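Local structure of peptide amidase (Stenotrophomonas maltophilia, 1M22) at residues L84-I89 against G164-S169. The protein probably hydrolyses amide bonds as a peptide amidase of the amidase signature family. Sequence-based numbering, arbitrary orientation.
Sequences LLKDNI and GSSSGS
K86 reaches straight across to S165, a residue entered through a cis peptide bond from G164, and its terminal nitrogen grips two serine hydroxyls at once. This is the Ser-cisSer-Lys catalytic triad of the amidase signature fold: K86 and S165 act as proton donor/acceptors, and the nucleophile S189 hydrogen-bonds through its OG to S165 OG. K86 sits at the end of strand 82-86 in the large mixed sheet, while the serine-rich loop 164-166 leads into helix 167-174. CG of K86 stands anti to the backbone N (chi1 -177°), and all the later torsions are anti too, giving a fully extended chain. Its NZ donates to S165 OG at 2.9 Å and to S166 OG at 3.0 Å; a further bond to T184 OG1 on the neighbouring strand 180-185 holds NZ from the sheet. S166 OG, itself bonded to T184 N and S189 O, is fixed in place as a direct partner of K86 NZ. Farther back, S169 OG comes no nearer than 3.8 Å to K86 N; its hydrogen bonds go to T128 OG1 and I182 O. The lysine stem is packed closely as well: CD of K86 passes 3.5 Å from S166 OG, and its CE comes within 3.3 Å of the backbone O of S165.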
ATOM      1  N   LEU A  84       6.783   1.491  -9.718  1.00  5.62           N
ATOM      2  CA  LEU A  84       7.321   0.278  -9.100  1.00  6.39           C
ATOM      3  C   LEU A  84       6.188  -0.566  -8.524  1.00  5.56           C
ATOM      4  O   LEU A  84       5.151  -0.033  -8.125  1.00  6.89           O
ATOM      5  CB  LEU A  84       8.315   0.648  -7.998  1.00  7.10           C
ATOM      6  CG  LEU A  84       9.663   1.192  -8.484  1.00  6.83           C
ATOM      7  CD1 LEU A  84      10.336   1.952  -7.357  1.00  9.11           C
ATOM      8  CD2 LEU A  84      10.548   0.049  -8.968  1.00  8.95           C
ATOM      9  N   LEU A  85       6.398  -1.879  -8.469  1.00  5.62           N
ATOM     10  CA  LEU A  85       5.393  -2.818  -7.971  1.00  6.18           C
ATOM     11  C   LEU A  85       5.904  -3.671  -6.819  1.00  5.92           C
ATOM     12  O   LEU A  85       6.987  -4.248  -6.914  1.00  6.70           O
ATOM     13  CB  LEU A  85       4.974  -3.772  -9.092  1.00  7.00           C
ATOM     14  CG  LEU A  85       4.434  -3.206 -10.403  1.00  6.33           C
ATOM     15  CD1 LEU A  85       4.406  -4.308 -11.449  1.00  8.89           C
ATOM     16  CD2 LEU A  85       3.047  -2.626 -10.184  1.00  8.28           C
ATOM     17  N   LYS A  86       5.128  -3.769  -5.742  1.00  5.65           N
ATOM     18  CA  LYS A  86       5.505  -4.609  -4.605  1.00  5.74           C
ATOM     19  C   LYS A  86       5.755  -6.021  -5.155  1.00  6.01           C
ATOM     20  O   LYS A  86       5.005  -6.502  -6.010  1.00  6.41           O
ATOM     21  CB  LYS A  86       4.372  -4.624  -3.581  1.00  5.38           C
ATOM     22  CG  LYS A  86       4.662  -5.404  -2.308  1.00  6.08           C
ATOM     23  CD  LYS A  86       3.516  -5.207  -1.326  1.00  5.85           C
ATOM     24  CE  LYS A  86       3.730  -5.930  -0.007  1.00  6.07           C
ATOM     25  NZ  LYS A  86       2.607  -5.660   0.936  1.00  7.17           N
ATOM     26  N   ASP A  87       6.789  -6.695  -4.650  1.00  6.13           N
ATOM     27  CA  ASP A  87       7.133  -8.007  -5.176  1.00  6.52           C
ATOM     28  C   ASP A  87       6.249  -9.204  -4.864  1.00  7.04           C
ATOM     29  O   ASP A  87       6.715 -10.348  -4.878  1.00  9.47           O
ATOM     30  CB  ASP A  87       8.596  -8.344  -4.872  1.00  8.17           C
ATOM     31  CG  ASP A  87       9.139  -9.429  -5.791  1.00 10.02           C
ATOM     32  OD1 ASP A  87       8.809  -9.406  -6.999  1.00 11.17           O
ATOM     33  OD2 ASP A  87       9.897 -10.295  -5.314  1.00 13.53           O
ATOM     34  N   ASN A  88       4.980  -8.952  -4.562  1.00  6.20           N
ATOM     35  CA  ASN A  88       4.034 -10.050  -4.399  1.00  6.13           C
ATOM     36  C   ASN A  88       3.022  -9.945  -5.551  1.00  5.91           C
ATOM     37  O   ASN A  88       2.087 -10.738  -5.648  1.00  7.51           O
ATOM     38  CB  ASN A  88       3.331 -10.042  -3.026  1.00  6.46           C
ATOM     39  CG  ASN A  88       2.599  -8.751  -2.722  1.00  6.07           C
ATOM     40  OD1 ASN A  88       2.715  -7.761  -3.437  1.00  8.24           O
ATOM     41  ND2 ASN A  88       1.841  -8.759  -1.629  1.00  8.57           N
ATOM     42  N   ILE A  89       3.250  -8.977  -6.440  1.00  5.72           N
ATOM     43  CA  ILE A  89       2.388  -8.741  -7.603  1.00  5.40           C
ATOM     44  C   ILE A  89       3.073  -9.274  -8.869  1.00  6.29           C
ATOM     45  O   ILE A  89       4.171  -8.837  -9.216  1.00  7.85           O
ATOM     46  CB  ILE A  89       2.114  -7.224  -7.787  1.00  5.60           C
ATOM     47  CG1 ILE A  89       1.463  -6.652  -6.523  1.00  6.48           C
ATOM     48  CG2 ILE A  89       1.232  -6.994  -9.015  1.00  7.51           C
ATOM     49  CD1 ILE A  89       1.341  -5.132  -6.512  1.00  8.35           C
ATOM     50  N   GLY A 164       5.996  -1.932   7.141  1.00  7.04           N
ATOM     51  CA  GLY A 164       5.687  -2.897   6.087  1.00  7.75           C
ATOM     52  C   GLY A 164       4.191  -3.153   5.993  1.00  7.26           C
ATOM     53  O   GLY A 164       3.468  -2.585   6.797  1.00  7.13           O
ATOM     54  N   SER A 165       3.728  -4.120   5.197  1.00 15.41           N
ATOM     55  CA  SER A 165       4.566  -5.036   4.507  1.00 10.94           C
ATOM     56  C   SER A 165       5.021  -4.434   3.118  1.00  7.87           C
ATOM     57  O   SER A 165       5.806  -5.021   2.390  1.00  6.61           O
ATOM     58  CB  SER A 165       4.189  -6.446   4.338  1.00 18.17           C
ATOM     59  OG  SER A 165       2.964  -6.528   3.628  1.00  8.29           O
ATOM     60  N   SER A 166       4.504  -3.267   2.757  1.00  6.40           N
ATOM     61  CA  SER A 166       4.843  -2.601   1.484  1.00  5.48           C
ATOM     62  C   SER A 166       5.996  -1.623   1.705  1.00  5.98           C
ATOM     63  O   SER A 166       5.930  -0.451   1.316  1.00  8.08           O
ATOM     64  CB  SER A 166       3.633  -1.820   0.957  1.00  5.40           C
ATOM     65  OG  SER A 166       2.494  -2.650   0.778  1.00  5.56           O
ATOM     66  N   SER A 167       7.063  -2.130   2.308  1.00  6.21           N
ATOM     67  CA  SER A 167       8.224  -1.331   2.663  1.00  6.34           C
ATOM     68  C   SER A 167       8.910  -0.619   1.506  1.00  5.33           C
ATOM     69  O   SER A 167       9.056   0.604   1.524  1.00  6.37           O
ATOM     70  CB  SER A 167       9.231  -2.220   3.390  1.00  7.46           C
ATOM     71  OG  SER A 167       8.575  -3.088   4.304  1.00  7.99           O
ATOM     72  N   GLY A 168       9.331  -1.386   0.507  1.00  5.57           N
ATOM     73  CA  GLY A 168      10.021  -0.817  -0.632  1.00  7.03           C
ATOM     74  C   GLY A 168       9.195   0.165  -1.432  1.00  6.40           C
ATOM     75  O   GLY A 168       9.722   1.157  -1.935  1.00  7.09           O
ATOM     76  N   SER A 169       7.903  -0.096  -1.566  1.00  6.59           N
ATOM     77  CA  SER A 169       7.067   0.816  -2.327  1.00  5.28           C
ATOM     78  C   SER A 169       6.967   2.179  -1.653  1.00  6.26           C
ATOM     79  O   SER A 169       7.052   3.206  -2.322  1.00  7.32           O
ATOM     80  CB  SER A 169       5.676   0.221  -2.543  1.00  6.69           C
ATOM     81  OG  SER A 169       5.720  -0.795  -3.534  1.00  9.16           O
TER